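PDB 6GMM: adhesin LabA from Helicobacter pylori, which probably acts as a lectin on the bacterial surface, binding LacdiNAc-bearing glycans of the gastric mucosa and so helping the cell to adhere. Local coordinates for residues Ser77-Pro82 / Gly220-Gly225; Gly121-Leu126 / Ser204-Ile209; Val418-Thr423 / Asn434-Ser439. All coordinates share one frame; numbering follows the deposited sequence.

Contact 1. Residues Ser77-Pro82 / Gly220-Gly225; sequences SYAISP and GSLWEG
Y78 leaves the turn after helix 57-76 with its CG in the crowded position between backbone N and carbonyl carbon (chi1 87°), and the end of the side chain comes nearer 220-225 than its base does. Over the centre of one ring face sits the methyl of the next residue, A79 CB, 4.2 Å above the plane. Further out, the side chains of Y78 and W223 reach toward each other tip to tip, and Y78 CE1 comes within 4.1 Å of W223 NE1, obliquely to both rings. That indole N-H is already used, since it donates to V75 O in helix 57-76. At the tip, Y78 OH ends 3.9 Å from L222 CB, an apolar neighbour, and H327 meets the ring edge-to-face.

Both segments are loops of the SabA-type adhesion domain, and 220-225 runs between C206 and C235, whose disulfide ties the two ends of that loop together. An ST turn shapes it: S221 OG accepts from W223 N at 3.0 Å, with an N-H...O angle of 157°. On the other side, I80 N bonds to S77 O at 3.0 Å and tightens the turn that carries Y78 and A79. A79 CB points at the partner segment and touches L222 CD1 at 3.6 Å and W223 CZ2 at 4.1 Å. The W223 indole also meets F238 edge-to-face and packs on F318 of helix 316-323.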
loop_
_atom_site.group_PDB
_atom_site.type_symbol
_atom_site.label_atom_id
_atom_site.label_comp_id
_atom_site.label_asym_id
_atom_site.label_seq_id
_atom_site.Cartn_x
_atom_site.Cartn_y
_atom_site.Cartn_z
ATOM N N SER A 77 -5.798 17.153 19.795
ATOM C CA SER A 77 -6.990 18.013 19.736
ATOM C C SER A 77 -7.199 18.827 21.034
ATOM O O SER A 77 -7.567 20.016 20.987
ATOM C CB SER A 77 -8.229 17.188 19.419
ATOM O OG SER A 77 -8.455 16.202 20.420
ATOM N N TYR A 78 -6.877 18.205 22.189
ATOM C CA TYR A 78 -6.968 18.864 23.474
ATOM C C TYR A 78 -6.093 20.110 23.552
ATOM O O TYR A 78 -6.475 21.055 24.224
ATOM C CB TYR A 78 -6.668 17.882 24.622
ATOM C CG TYR A 78 -5.213 17.725 24.989
ATOM C CD1 TYR A 78 -4.390 16.852 24.291
ATOM C CD2 TYR A 78 -4.672 18.406 26.075
ATOM C CE1 TYR A 78 -3.049 16.689 24.639
ATOM C CE2 TYR A 78 -3.334 18.253 26.433
ATOM C CZ TYR A 78 -2.518 17.406 25.699
ATOM O OH TYR A 78 -1.197 17.255 26.052
ATOM N N ALA A 79 -4.940 20.134 22.909
ATOM C CA ALA A 79 -4.091 21.315 23.001
ATOM C C ALA A 79 -4.336 22.322 21.871
ATOM O O ALA A 79 -3.585 23.288 21.726
ATOM C CB ALA A 79 -2.630 20.908 23.074
ATOM N N ILE A 80 -5.393 22.117 21.082
ATOM C CA ILE A 80 -5.707 23.068 20.015
ATOM C C ILE A 80 -6.437 24.238 20.631
ATOM O O ILE A 80 -7.482 24.044 21.280
ATOM C CB ILE A 80 -6.540 22.443 18.866
ATOM C CG1 ILE A 80 -5.702 21.487 18.029
ATOM C CG2 ILE A 80 -7.191 23.549 17.993
ATOM C CD1 ILE A 80 -6.527 20.560 17.202
ATOM N N SER A 81 -5.889 25.463 20.405
ATOM C CA SER A 81 -6.402 26.756 20.855
ATOM C C SER A 81 -7.942 26.726 20.841
ATOM O O SER A 81 -8.525 26.451 19.783
ATOM C CB SER A 81 -5.863 27.868 19.964
ATOM O OG SER A 81 -5.781 29.052 20.733
ATOM N N PRO A 82 -8.589 26.855 22.031
ATOM C CA PRO A 82 -10.047 26.683 22.127
ATOM C C PRO A 82 -10.854 27.188 20.945
ATOM O O PRO A 82 -10.816 28.357 20.580
ATOM C CB PRO A 82 -10.414 27.388 23.434
ATOM C CG PRO A 82 -9.090 27.862 24.025
ATOM C CD PRO A 82 -8.018 27.083 23.364
ATOM N N GLY A 220 10.646 18.626 25.562
ATOM C CA GLY A 220 10.451 20.062 25.712
ATOM C C GLY A 220 9.044 20.488 25.338
ATOM O O GLY A 220 8.651 21.607 25.652
ATOM N N SER A 221 8.276 19.611 24.650
ATOM C CA SER A 221 6.889 19.878 24.245
ATOM C C SER A 221 5.885 19.116 25.116
ATOM O O SER A 221 6.274 18.521 26.122
ATOM C CB SER A 221 6.667 19.503 22.784
ATOM O OG SER A 221 6.332 18.130 22.677
ATOM N N LEU A 222 4.597 19.125 24.710
ATOM C CA LEU A 222 3.519 18.424 25.392
ATOM C C LEU A 222 3.523 16.933 25.117
ATOM O O LEU A 222 2.856 16.196 25.854
ATOM C CB LEU A 222 2.149 18.989 24.988
ATOM C CG LEU A 222 1.781 20.369 25.496
ATOM C CD1 LEU A 222 0.598 20.889 24.729
ATOM C CD2 LEU A 222 1.481 20.362 26.990
ATOM N N TRP A 223 4.220 16.488 24.033
ATOM C CA TRP A 223 4.294 15.090 23.642
ATOM C C TRP A 223 5.736 14.627 23.529
ATOM O O TRP A 223 6.587 15.353 23.001
ATOM C CB TRP A 223 3.585 14.851 22.288
ATOM C CG TRP A 223 2.265 15.559 22.129
ATOM C CD1 TRP A 223 1.018 15.018 22.258
ATOM C CD2 TRP A 223 2.074 16.916 21.711
ATOM N NE1 TRP A 223 0.058 15.976 22.006
ATOM C CE2 TRP A 223 0.679 17.149 21.662
ATOM C CE3 TRP A 223 2.948 17.977 21.418
ATOM C CZ2 TRP A 223 0.140 18.407 21.362
ATOM C CZ3 TRP A 223 2.412 19.222 21.124
ATOM C CH2 TRP A 223 1.026 19.426 21.094
ATOM N N GLU A 224 6.000 13.387 23.975
ATOM C CA GLU A 224 7.312 12.742 23.831
ATOM C C GLU A 224 7.535 12.502 22.344
ATOM O O GLU A 224 6.571 12.226 21.629
ATOM C CB GLU A 224 7.341 11.395 24.569
ATOM C CG GLU A 224 7.402 11.528 26.080
ATOM C CD GLU A 224 8.716 12.034 26.647
ATOM O OE1 GLU A 224 9.755 11.937 25.953
ATOM O OE2 GLU A 224 8.709 12.504 27.805
ATOM N N GLY A 225 8.770 12.668 21.878
ATOM C CA GLY A 225 9.100 12.453 20.468
ATOM C C GLY A 225 8.817 13.627 19.549
ATOM O O GLY A 225 9.293 13.630 18.413
#

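Contact 2. Residues Gly121-Leu126 / Ser204-Ile209; sequences GPYSIL and SACPWI
Two main-chain hydrogen bonds, both with the donor in the carbonyl plane, fasten 121-126 to 204-209. Y123 N gives its proton to C206 O at 3.0 Å, and W208 N returns one to S124 O at 2.8 Å, nearly straight at 168°. Beside the Y123 bond, on the helix side, P122 CA lies 3.1 Å from C206 O in a CA-H...O contact; it meets A205 O too, but at a much more bent angle.

Side chains close in around this grip. L126, with CG anti to its backbone N (chi1 -168°), lies alongside P207 and wedges CD1 against A205 CB at 3.6 Å. Y123 carries its ring past C206, whose SG approaches obliquely at 3.9 Å from Y123 CE1, a sulfur-aromatic contact. Y123 CD2 meets the rim of the W208 indole at CZ3, 3.8 Å away and near the indole plane, the two side chains crossing at about a right angle. A water between A205 O and I125 O is placed to donate to both, though further acceptors compete for its protons.

Farther out, the C206-C235 disulfide fixes SG, D231 holds Y123 OH, and E119 O binds S124 OG. The bond from S124 N to G121 O, 3.0 Å long, closes 121-124, with Y123 at positive phi (66°). C206, also at positive phi, turns the chain out of helix 188-205. The arrangement is thus a type II beta turn docked on the C-terminal exit of a helix, beside a disulfide of the SabA-type adhesion domain.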
loop_
_atom_site.group_PDB
_atom_site.type_symbol
_atom_site.label_atom_id
_atom_site.label_comp_id
_atom_site.label_asym_id
_atom_site.label_seq_id
_atom_site.Cartn_x
_atom_site.Cartn_y
_atom_site.Cartn_z
ATOM N N GLY A 121 -8.504 30.946 12.550
ATOM C CA GLY A 121 -7.583 30.860 11.425
ATOM C C GLY A 121 -6.211 30.334 11.799
ATOM O O GLY A 121 -5.953 30.063 12.973
ATOM N N PRO A 122 -5.294 30.175 10.824
ATOM C CA PRO A 122 -3.943 29.674 11.163
ATOM C C PRO A 122 -3.233 30.525 12.220
ATOM O O PRO A 122 -3.379 31.744 12.211
ATOM C CB PRO A 122 -3.213 29.694 9.826
ATOM C CG PRO A 122 -4.293 29.667 8.806
ATOM C CD PRO A 122 -5.415 30.448 9.379
ATOM N N TYR A 123 -2.521 29.858 13.168
ATOM C CA TYR A 123 -1.784 30.483 14.280
ATOM C C TYR A 123 -2.746 31.167 15.261
ATOM O O TYR A 123 -2.330 31.924 16.152
ATOM C CB TYR A 123 -0.636 31.402 13.779
ATOM C CG TYR A 123 0.461 30.642 13.056
ATOM C CD1 TYR A 123 0.245 30.097 11.791
ATOM C CD2 TYR A 123 1.729 30.499 13.619
ATOM C CE1 TYR A 123 1.247 29.402 11.122
ATOM C CE2 TYR A 123 2.738 29.798 12.959
ATOM C CZ TYR A 123 2.498 29.268 11.702
ATOM O OH TYR A 123 3.489 28.568 11.044
ATOM N N SER A 124 -4.044 30.841 15.120
ATOM C CA SER A 124 -5.101 31.347 15.992
ATOM C C SER A 124 -6.018 30.170 16.353
ATOM O O SER A 124 -5.583 29.034 16.230
ATOM C CB SER A 124 -5.864 32.472 15.302
ATOM O OG SER A 124 -6.760 33.027 16.238
ATOM N N ILE A 125 -7.246 30.419 16.794
ATOM C CA ILE A 125 -8.156 29.353 17.180
ATOM C C ILE A 125 -8.732 28.599 15.978
ATOM O O ILE A 125 -8.749 29.101 14.845
ATOM C CB ILE A 125 -9.273 29.868 18.130
ATOM C CG1 ILE A 125 -10.287 30.807 17.405
ATOM C CG2 ILE A 125 -8.672 30.525 19.394
ATOM C CD1 ILE A 125 -11.709 30.901 18.080
ATOM N N LEU A 126 -9.238 27.396 16.254
ATOM C CA LEU A 126 -9.868 26.593 15.229
ATOM C C LEU A 126 -11.317 27.018 15.095
ATOM O O LEU A 126 -12.037 26.989 16.056
ATOM C CB LEU A 126 -9.755 25.090 15.569
ATOM C CG LEU A 126 -10.118 24.113 14.459
ATOM C CD1 LEU A 126 -9.120 24.198 13.326
ATOM C CD2 LEU A 126 -10.170 22.679 14.987
ATOM N N SER A 204 -4.551 22.620 6.766
ATOM C CA SER A 204 -4.892 23.927 6.162
ATOM C C SER A 204 -5.389 24.967 7.190
ATOM O O SER A 204 -4.974 26.137 7.127
ATOM C CB SER A 204 -5.878 23.771 5.005
ATOM O OG SER A 204 -7.030 23.032 5.379
ATOM N N ALA A 205 -6.258 24.545 8.149
ATOM C CA ALA A 205 -6.732 25.442 9.194
ATOM C C ALA A 205 -5.530 25.838 10.062
ATOM O O ALA A 205 -5.430 26.990 10.478
ATOM C CB ALA A 205 -7.796 24.760 10.036
ATOM N N CYS A 206 -4.568 24.902 10.237
ATOM C CA CYS A 206 -3.325 25.098 10.993
ATOM C C CYS A 206 -3.540 25.956 12.273
ATOM O O CYS A 206 -2.917 27.013 12.403
ATOM C CB CYS A 206 -2.255 25.702 10.091
ATOM S SG CYS A 206 -0.683 26.010 10.933
ATOM N N PRO A 207 -4.419 25.546 13.217
ATOM C CA PRO A 207 -4.653 26.380 14.411
ATOM C C PRO A 207 -3.419 26.443 15.313
ATOM O O PRO A 207 -2.476 25.684 15.092
ATOM C CB PRO A 207 -5.814 25.653 15.098
ATOM C CG PRO A 207 -5.614 24.220 14.695
ATOM C CD PRO A 207 -5.255 24.329 13.255
ATOM N N TRP A 208 -3.419 27.329 16.308
ATOM C CA TRP A 208 -2.310 27.463 17.246
ATOM C C TRP A 208 -2.406 26.357 18.283
ATOM O O TRP A 208 -3.475 25.803 18.483
ATOM C CB TRP A 208 -2.361 28.843 17.910
ATOM C CG TRP A 208 -1.251 29.176 18.863
ATOM C CD1 TRP A 208 -1.359 29.325 20.215
ATOM C CD2 TRP A 208 0.091 29.551 18.524
ATOM N NE1 TRP A 208 -0.167 29.774 20.743
ATOM C CE2 TRP A 208 0.744 29.917 19.727
ATOM C CE3 TRP A 208 0.810 29.618 17.319
ATOM C CZ2 TRP A 208 2.098 30.298 19.763
ATOM C CZ3 TRP A 208 2.140 30.031 17.351
ATOM C CH2 TRP A 208 2.773 30.353 18.564
ATOM N N ILE A 209 -1.279 25.990 18.886
ATOM C CA ILE A 209 -1.235 24.985 19.949
ATOM C C ILE A 209 -0.966 25.781 21.216
ATOM O O ILE A 209 -0.092 26.655 21.186
ATOM C CB ILE A 209 -0.155 23.879 19.676
ATOM C CG1 ILE A 209 -0.450 23.040 18.368
ATOM C CG2 ILE A 209 0.044 22.955 20.890
ATOM C CD1 ILE A 209 -1.812 22.245 18.323
HETATM O O HOH W 1 -7.381 27.394 12.715
#

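Contact 3. Residues Val418-Thr423 / Asn434-Ser439; sequences VVSKKT and NYYIDS
Five backbone hydrogen bonds zip 418-423 to 434-439. K422 and N434 form a hydrogen-bonded pair: K422 N reaches N434 O at 2.9 Å, in the carbonyl plane, and N434 N reaches K422 O at 2.8 Å, nearly along the C=O axis. S420 and Y436 repeat the pattern less evenly. Y436 N gives S420 O a bond of 2.8 Å, whereas S420 N to Y436 O stretches to 3.3 Å with the donor well above the carbonyl plane; Y436 O also takes a bond from Y19 OH of helix 4-28. This is an antiparallel beta hairpin, its strand axes at 157°. Past its end, D438 N closes on V418 O at 2.8 Å, while D438 is the N-cap of helix 439-452, OD1 accepting from I441 N.

On the N434/Y436 face, N434 ND2 donates in its amide plane to Y436 OH at 3.1 Å. K422, bent at chi2 and chi3, touches Y436 CE2 with its CB and brings NZ over the ring, 4.5 Å from the centroid and 23° off the normal, a cation-pi contact. On the other face K421 runs alongside Y435: K421 CD lies 3.7 Å from Y435 CE1, and K421 NZ makes a long, weak ion pair with D433.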
loop_
_atom_site.group_PDB
_atom_site.type_symbol
_atom_site.label_atom_id
_atom_site.label_comp_id
_atom_site.label_asym_id
_atom_site.label_seq_id
_atom_site.Cartn_x
_atom_site.Cartn_y
_atom_site.Cartn_z
ATOM N N VAL A 418 27.373 -20.893 -26.207
ATOM C CA VAL A 418 26.649 -20.292 -25.058
ATOM C C VAL A 418 25.124 -20.378 -25.267
ATOM O O VAL A 418 24.356 -20.481 -24.315
ATOM C CB VAL A 418 27.124 -18.851 -24.698
ATOM C CG1 VAL A 418 26.699 -17.823 -25.745
ATOM C CG2 VAL A 418 26.637 -18.438 -23.313
ATOM N N VAL A 419 24.716 -20.315 -26.536
ATOM C CA VAL A 419 23.352 -20.444 -27.016
ATOM C C VAL A 419 23.383 -21.430 -28.170
ATOM O O VAL A 419 24.415 -21.607 -28.841
ATOM C CB VAL A 419 22.680 -19.098 -27.410
ATOM C CG1 VAL A 419 22.590 -18.155 -26.227
ATOM C CG2 VAL A 419 23.391 -18.419 -28.579
ATOM N N SER A 420 22.265 -22.108 -28.360
ATOM C CA SER A 420 22.060 -23.044 -29.457
ATOM C C SER A 420 20.570 -23.133 -29.722
ATOM O O SER A 420 19.755 -22.816 -28.839
ATOM C CB SER A 420 22.668 -24.419 -29.163
ATOM O OG SER A 420 22.119 -25.059 -28.024
ATOM N N LYS A 421 20.226 -23.490 -30.959
ATOM C CA LYS A 421 18.849 -23.715 -31.375
ATOM C C LYS A 421 18.743 -25.076 -32.079
ATOM O O LYS A 421 19.679 -25.522 -32.757
ATOM C CB LYS A 421 18.233 -22.538 -32.157
ATOM C CG LYS A 421 18.966 -22.122 -33.422
ATOM C CD LYS A 421 18.275 -20.897 -34.023
ATOM C CE LYS A 421 17.800 -21.108 -35.440
ATOM N NZ LYS A 421 17.065 -19.922 -35.955
ATOM N N LYS A 422 17.652 -25.779 -31.799
ATOM C CA LYS A 422 17.362 -27.106 -32.333
ATOM C C LYS A 422 15.987 -26.997 -32.993
ATOM O O LYS A 422 15.062 -26.456 -32.384
ATOM C CB LYS A 422 17.321 -28.112 -31.167
ATOM C CG LYS A 422 17.867 -29.502 -31.458
ATOM C CD LYS A 422 18.945 -29.914 -30.430
ATOM C CE LYS A 422 18.406 -30.482 -29.134
ATOM N NZ LYS A 422 19.441 -30.493 -28.061
ATOM N N THR A 423 15.855 -27.462 -34.238
ATOM C CA THR A 423 14.564 -27.429 -34.933
ATOM C C THR A 423 13.683 -28.618 -34.478
ATOM O O THR A 423 14.192 -29.646 -34.031
ATOM C CB THR A 423 14.742 -27.370 -36.474
ATOM O OG1 THR A 423 15.929 -26.650 -36.810
ATOM C CG2 THR A 423 13.546 -26.728 -37.182
ATOM N N ASN A 434 13.512 -24.704 -30.838
ATOM C CA ASN A 434 13.767 -24.908 -29.427
ATOM C C ASN A 434 15.090 -24.246 -29.117
ATOM O O ASN A 434 16.115 -24.607 -29.699
ATOM C CB ASN A 434 13.786 -26.399 -29.104
ATOM C CG ASN A 434 12.491 -26.905 -28.518
ATOM O OD1 ASN A 434 11.384 -26.506 -28.920
ATOM N ND2 ASN A 434 12.608 -27.809 -27.551
ATOM N N TYR A 435 15.057 -23.224 -28.260
ATOM C CA TYR A 435 16.253 -22.474 -27.925
ATOM C C TYR A 435 16.841 -22.971 -26.626
ATOM O O TYR A 435 16.125 -23.498 -25.766
ATOM C CB TYR A 435 15.972 -20.970 -27.895
ATOM C CG TYR A 435 15.637 -20.396 -29.255
ATOM C CD1 TYR A 435 16.632 -19.883 -30.078
ATOM C CD2 TYR A 435 14.315 -20.320 -29.698
ATOM C CE1 TYR A 435 16.327 -19.324 -31.318
ATOM C CE2 TYR A 435 13.999 -19.768 -30.940
ATOM C CZ TYR A 435 15.011 -19.281 -31.751
ATOM O OH TYR A 435 14.718 -18.768 -32.989
ATOM N N TYR A 436 18.166 -22.882 -26.522
ATOM C CA TYR A 436 18.902 -23.380 -25.374
ATOM C C TYR A 436 19.974 -22.395 -24.982
ATOM O O TYR A 436 20.349 -21.527 -25.773
ATOM C CB TYR A 436 19.521 -24.769 -25.705
ATOM C CG TYR A 436 18.489 -25.816 -26.083
ATOM C CD1 TYR A 436 17.899 -26.625 -25.114
ATOM C CD2 TYR A 436 18.101 -26.000 -27.410
ATOM C CE1 TYR A 436 16.933 -27.572 -25.450
ATOM C CE2 TYR A 436 17.127 -26.936 -27.758
ATOM C CZ TYR A 436 16.546 -27.721 -26.773
ATOM O OH TYR A 436 15.591 -28.650 -27.107
ATOM N N ILE A 437 20.453 -22.524 -23.749
ATOM C CA ILE A 437 21.521 -21.710 -23.196
ATOM C C ILE A 437 22.401 -22.576 -22.283
ATOM O O ILE A 437 21.877 -23.352 -21.480
ATOM C CB ILE A 437 21.015 -20.376 -22.550
ATOM C CG1 ILE A 437 22.193 -19.492 -22.086
ATOM C CG2 ILE A 437 19.957 -20.579 -21.426
ATOM C CD1 ILE A 437 21.871 -18.022 -21.860
ATOM N N ASP A 438 23.730 -22.471 -22.448
ATOM C CA ASP A 438 24.697 -23.187 -21.627
ATOM C C ASP A 438 24.947 -22.335 -20.409
ATOM O O ASP A 438 25.525 -21.244 -20.517
ATOM C CB ASP A 438 25.997 -23.420 -22.407
ATOM C CG ASP A 438 26.951 -24.363 -21.709
ATOM O OD1 ASP A 438 27.463 -23.999 -20.619
ATOM O OD2 ASP A 438 27.206 -25.443 -22.256
ATOM N N SER A 439 24.441 -22.802 -19.250
ATOM C CA SER A 439 24.528 -22.119 -17.950
ATOM C C SER A 439 25.961 -21.836 -17.514
ATOM O O SER A 439 26.214 -20.810 -16.881
ATOM C CB SER A 439 23.833 -22.956 -16.882
ATOM O OG SER A 439 22.438 -23.017 -17.119
#

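How the contacts relate
Contacts 1 and 2 are neighbours at one end of the elongated chain, their centres 13 Å apart, with contact 3 beyond the chain's centre, about 69 and 70 Å from their centres. Along the sequence, both segments of contact 2 fall between those of contact 1, and contact 3 follows. The first two interlock: S81 N probably bonds to W208 O at 3.1 Å, and W223 CH2 packs on I209 CG2 at 3.7 Å. They join loops following helices 57-76 and 188-205 to the loop preceding helix 128-145, in the region matching the SabA adhesion family. Contact 3, at the far end, sets a hairpin against N-terminal helix 4-28 and helix 388-408.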